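Local coordinates for protein glycosyl hydrolase, family 38 (Enterococcus faecalis, PDB 5KBP) that probably hydrolyses alpha-mannosidic linkages as a metal-dependent glycoside hydrolase of family 38, at residues A[621-626]-A[632-637]; A[565-568]-A[573-576]. All blocks are in the same frame, centred on the assembly; numbering follows the deposited sequence.

How the interactions relate
Interactions 1 and 2 lie in one C-terminal region of the family 38 chain, their centres about 11 Å apart. Interaction 2 comes first along the chain: it closes a short loop that leaves the end of strand 555-566 and runs on toward strand 583-584. Interaction 1 follows, where the chain leaving helix 619-625 doubles back against that helix on its way to strand 641-653. The two touch directly, since Arg633 NH1 probably hydrogen-bonds to Ile568 O at 2.8 Å and Ala635 O packs on Ile568 CD1. Two separately closed loops, which lead to strands of two different antiparallel sheets, are thereby joined, well away from the calcium-binding residues Phe253 and Tyr256.

Interaction 1. Residues A[621-626]-A[632-637]; sequences EEEQKA and ERLAQR
The carboxylate of Glu623 takes hold of two consecutive backbone N-H groups in the chain that follows its helix. Leu634 N gives OE1 of Glu623 a short, nearly straight bond of 2.7 Å, received on the syn lone pair. Ala635 N reaches the other oxygen, Glu623 OE2, at 3.2 Å; it comes from the syn side but 31° out of the carboxylate plane, and its angle at hydrogen is less straight. Glutamate suits the position because it can offer one oxygen to each amide, and its chain, extended beyond CG, carries the carboxylate from the helix to the loop. OE1 has a further partner in Arg628, a salt bridge that would probably stabilise the negative charge of this buried group. Arg633 does not pair with Glu623 through its charged end. The two side chains slide past each other in opposite directions, so that Arg633 CB lies 3.3 Å from Glu623 OE2 while the guanidinium goes on toward the helix. There Gln624 CG covers one guanidinium face, 4.1 Å from NH2 of Arg633, with the amide plane of Gln624 turned 68° from that of the guanidinium. The long arginine suits this path: its methylenes pass the carboxylate, and its polar end reaches Glu756 for a salt bridge and Arg628 O for a hydrogen bond. Ala635 is small enough to bring its CB to 3.3 Å from Glu623 OE2. A glutamate in the last turn of helix 619-625 thus binds main-chain amides of the loop into strand 641-653, in the antiparallel beta region of the family 38 C-terminal domain.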
# COMPACT_ATOMS: atom_id res chain seq x y z
N GLU A 621 12.82 -3.89 27.27
CA GLU A 621 11.44 -3.45 27.10
C GLU A 621 11.05 -2.41 28.14
O GLU A 621 10.39 -1.42 27.82
CB GLU A 621 10.49 -4.65 27.15
CG GLU A 621 9.03 -4.26 27.09
CD GLU A 621 8.10 -5.46 27.09
OE1 GLU A 621 8.31 -6.38 26.27
OE2 GLU A 621 7.17 -5.49 27.92
N GLU A 622 11.45 -2.63 29.40
CA GLU A 622 11.16 -1.65 30.44
C GLU A 622 11.88 -0.33 30.18
O GLU A 622 11.33 0.75 30.43
CB GLU A 622 11.53 -2.21 31.81
CG GLU A 622 10.57 -3.25 32.33
CD GLU A 622 9.20 -2.68 32.62
OE1 GLU A 622 9.10 -1.75 33.46
OE2 GLU A 622 8.21 -3.14 32.01
N GLU A 623 13.12 -0.40 29.69
CA GLU A 623 13.86 0.83 29.41
C GLU A 623 13.30 1.56 28.21
O GLU A 623 13.47 2.78 28.09
CB GLU A 623 15.34 0.51 29.20
CG GLU A 623 16.01 -0.12 30.42
CD GLU A 623 17.50 -0.32 30.24
OE1 GLU A 623 18.27 0.12 31.12
OE2 GLU A 623 17.90 -0.92 29.22
N GLN A 624 12.62 0.85 27.30
CA GLN A 624 11.94 1.50 26.19
C GLN A 624 10.61 2.11 26.62
O GLN A 624 10.29 3.24 26.23
CB GLN A 624 11.72 0.50 25.05
CG GLN A 624 12.99 -0.02 24.42
CD GLN A 624 12.73 -1.19 23.48
OE1 GLN A 624 11.75 -1.91 23.64
NE2 GLN A 624 13.61 -1.37 22.51
N LYS A 625 9.83 1.38 27.42
CA LYS A 625 8.53 1.88 27.84
C LYS A 625 8.67 3.12 28.72
O LYS A 625 7.86 4.05 28.63
CB LYS A 625 7.75 0.79 28.57
CG LYS A 625 7.28 -0.35 27.68
CD LYS A 625 6.45 -1.35 28.47
CE LYS A 625 5.86 -2.42 27.56
NZ LYS A 625 5.03 -3.39 28.32
N ALA A 626 9.68 3.14 29.59
CA ALA A 626 9.92 4.28 30.46
C ALA A 626 10.61 5.44 29.75
O ALA A 626 10.84 6.48 30.38
CB ALA A 626 10.76 3.85 31.67
N GLU A 632 21.95 5.55 29.04
CA GLU A 632 21.83 5.09 30.41
C GLU A 632 21.20 3.70 30.50
O GLU A 632 20.76 3.30 31.59
CB GLU A 632 21.01 6.09 31.23
CG GLU A 632 21.57 7.50 31.22
CD GLU A 632 22.84 7.64 32.03
OE1 GLU A 632 22.96 6.96 33.07
OE2 GLU A 632 23.72 8.43 31.63
N ARG A 633 21.14 2.96 29.40
CA ARG A 633 20.45 1.68 29.36
C ARG A 633 21.37 0.56 29.80
O ARG A 633 22.50 0.44 29.33
CB ARG A 633 19.90 1.42 27.95
CG ARG A 633 18.73 2.31 27.61
CD ARG A 633 18.09 1.98 26.27
NE ARG A 633 16.88 2.76 26.07
CZ ARG A 633 16.16 2.77 24.95
NH1 ARG A 633 16.54 2.04 23.91
NH2 ARG A 633 15.07 3.52 24.87
N LEU A 634 20.88 -0.26 30.73
CA LEU A 634 21.65 -1.35 31.32
C LEU A 634 21.41 -2.69 30.65
O LEU A 634 22.06 -3.67 31.02
CB LEU A 634 21.32 -1.47 32.81
CG LEU A 634 21.38 -0.19 33.64
CD1 LEU A 634 20.81 -0.42 35.03
CD2 LEU A 634 22.82 0.32 33.71
N ALA A 635 20.50 -2.76 29.68
CA ALA A 635 20.18 -4.03 29.04
C ALA A 635 21.40 -4.59 28.31
O ALA A 635 22.20 -3.85 27.75
CB ALA A 635 19.02 -3.85 28.06
N GLN A 636 21.53 -5.91 28.34
CA GLN A 636 22.58 -6.62 27.65
C GLN A 636 21.97 -7.64 26.70
O GLN A 636 20.76 -7.89 26.70
CB GLN A 636 23.53 -7.31 28.64
CG GLN A 636 24.10 -6.37 29.69
CD GLN A 636 24.90 -5.23 29.09
OE1 GLN A 636 25.54 -5.38 28.05
NE2 GLN A 636 24.86 -4.08 29.75
N ARG A 637 22.82 -8.24 25.87
CA ARG A 637 22.36 -9.28 24.96
C ARG A 637 21.91 -10.50 25.75
O ARG A 637 22.47 -10.83 26.80
CB ARG A 637 23.47 -9.66 23.98
CG ARG A 637 24.13 -8.48 23.30
CD ARG A 637 24.89 -8.91 22.06
NE ARG A 637 23.99 -9.34 20.99
CZ ARG A 637 24.40 -9.71 19.78
NH1 ARG A 637 25.69 -9.70 19.48
NH2 ARG A 637 23.51 -10.08 18.87

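Interaction 2. Residues A[565-568]-A[573-576]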
# COMPACT_ATOMS: atom_id res chain seq x y z
N THR A 565 26.97 -7.34 16.61
CA THR A 565 26.92 -6.82 17.96
C THR A 565 25.47 -6.52 18.33
O THR A 565 24.60 -6.44 17.46
CB THR A 565 27.77 -5.55 18.12
OG1 THR A 565 27.15 -4.47 17.41
CG2 THR A 565 29.17 -5.76 17.58
N GLY A 566 25.24 -6.34 19.62
CA GLY A 566 23.93 -5.94 20.08
C GLY A 566 23.63 -4.49 19.76
O GLY A 566 24.52 -3.68 19.50
N ASP A 567 22.34 -4.15 19.78
CA ASP A 567 21.91 -2.78 19.54
C ASP A 567 20.65 -2.54 20.36
O ASP A 567 19.60 -3.12 20.05
CB ASP A 567 21.67 -2.51 18.06
CG ASP A 567 21.24 -1.08 17.79
OD1 ASP A 567 21.42 -0.22 18.68
OD2 ASP A 567 20.74 -0.81 16.68
N ILE A 568 20.76 -1.71 21.39
CA ILE A 568 19.62 -1.39 22.25
C ILE A 568 19.25 0.07 22.06
O ILE A 568 18.82 0.74 23.01
CB ILE A 568 19.93 -1.71 23.72
CG1 ILE A 568 21.20 -1.00 24.17
CG2 ILE A 568 20.06 -3.22 23.92
CD1 ILE A 568 21.53 -1.21 25.64
N ILE A 573 19.26 5.83 16.24
CA ILE A 573 20.59 5.78 16.82
C ILE A 573 20.95 4.34 17.15
O ILE A 573 20.12 3.58 17.68
CB ILE A 573 20.68 6.66 18.08
CG1 ILE A 573 20.30 8.11 17.74
CG2 ILE A 573 22.07 6.60 18.69
CD1 ILE A 573 20.33 9.05 18.92
N PHE A 574 22.19 3.96 16.84
CA PHE A 574 22.75 2.69 17.26
C PHE A 574 23.47 2.86 18.59
O PHE A 574 24.15 3.86 18.81
CB PHE A 574 23.73 2.16 16.20
CG PHE A 574 24.62 1.04 16.69
CD1 PHE A 574 24.18 -0.27 16.67
CD2 PHE A 574 25.90 1.30 17.16
CE1 PHE A 574 24.99 -1.30 17.12
CE2 PHE A 574 26.72 0.28 17.60
CZ PHE A 574 26.26 -1.03 17.58
N PHE A 575 23.31 1.87 19.47
CA PHE A 575 24.01 1.90 20.76
C PHE A 575 24.27 0.46 21.18
O PHE A 575 23.32 -0.29 21.46
CB PHE A 575 23.20 2.65 21.81
CG PHE A 575 23.91 2.76 23.14
CD1 PHE A 575 24.90 3.72 23.33
CD2 PHE A 575 23.60 1.91 24.18
CE1 PHE A 575 25.55 3.82 24.54
CE2 PHE A 575 24.25 2.01 25.40
CZ PHE A 575 25.23 2.97 25.58
N LYS A 576 25.53 0.08 21.25
CA LYS A 576 25.91 -1.26 21.68
C LYS A 576 25.77 -1.37 23.20
O LYS A 576 26.19 -0.46 23.92
CB LYS A 576 27.34 -1.57 21.26
CG LYS A 576 27.82 -2.96 21.64
CD LYS A 576 29.31 -3.12 21.35
CE LYS A 576 30.14 -2.13 22.17
NZ LYS A 576 31.60 -2.28 21.91
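Asp567, just past the end of strand 555-566, reaches across to the chain at 573-576. Its CB rests 3.6 Å from CD1 of Phe574. CG stands anti to the backbone N (chi1 -179°), which brings it to 3.2 Å from the same Phe574 CD1, with carboxylate and ring planes 50° apart. OD1 accepts an almost straight hydrogen bond from Phe575 N at 2.9 Å, the donor standing 39° out of the carboxylate plane; Gly569 N is a second donor to it. OD2 also passes CD1 of the Phe574 ring and turns to Arg752 for a salt bridge. Short and doubly accepting, aspartate fits the short distance between the loop's two arms. The backbone adds Ile568 N to Phe575 O at 2.9 Å, and Gly566 O receives a CA-H...O contact from Lys576 CA. Ile568 CG1 meets the edge of the Phe575 ring in its plane, 3.8 Å from CD2, while Thr565 OG1 comes to the edge of Phe574, a ring that also makes a cation-pi contact with Arg673. The chemistry implies a buried carboxylate with OD2 held by Arg752, which probably balances the charge, and OD1 joining the two arms through Phe575 N.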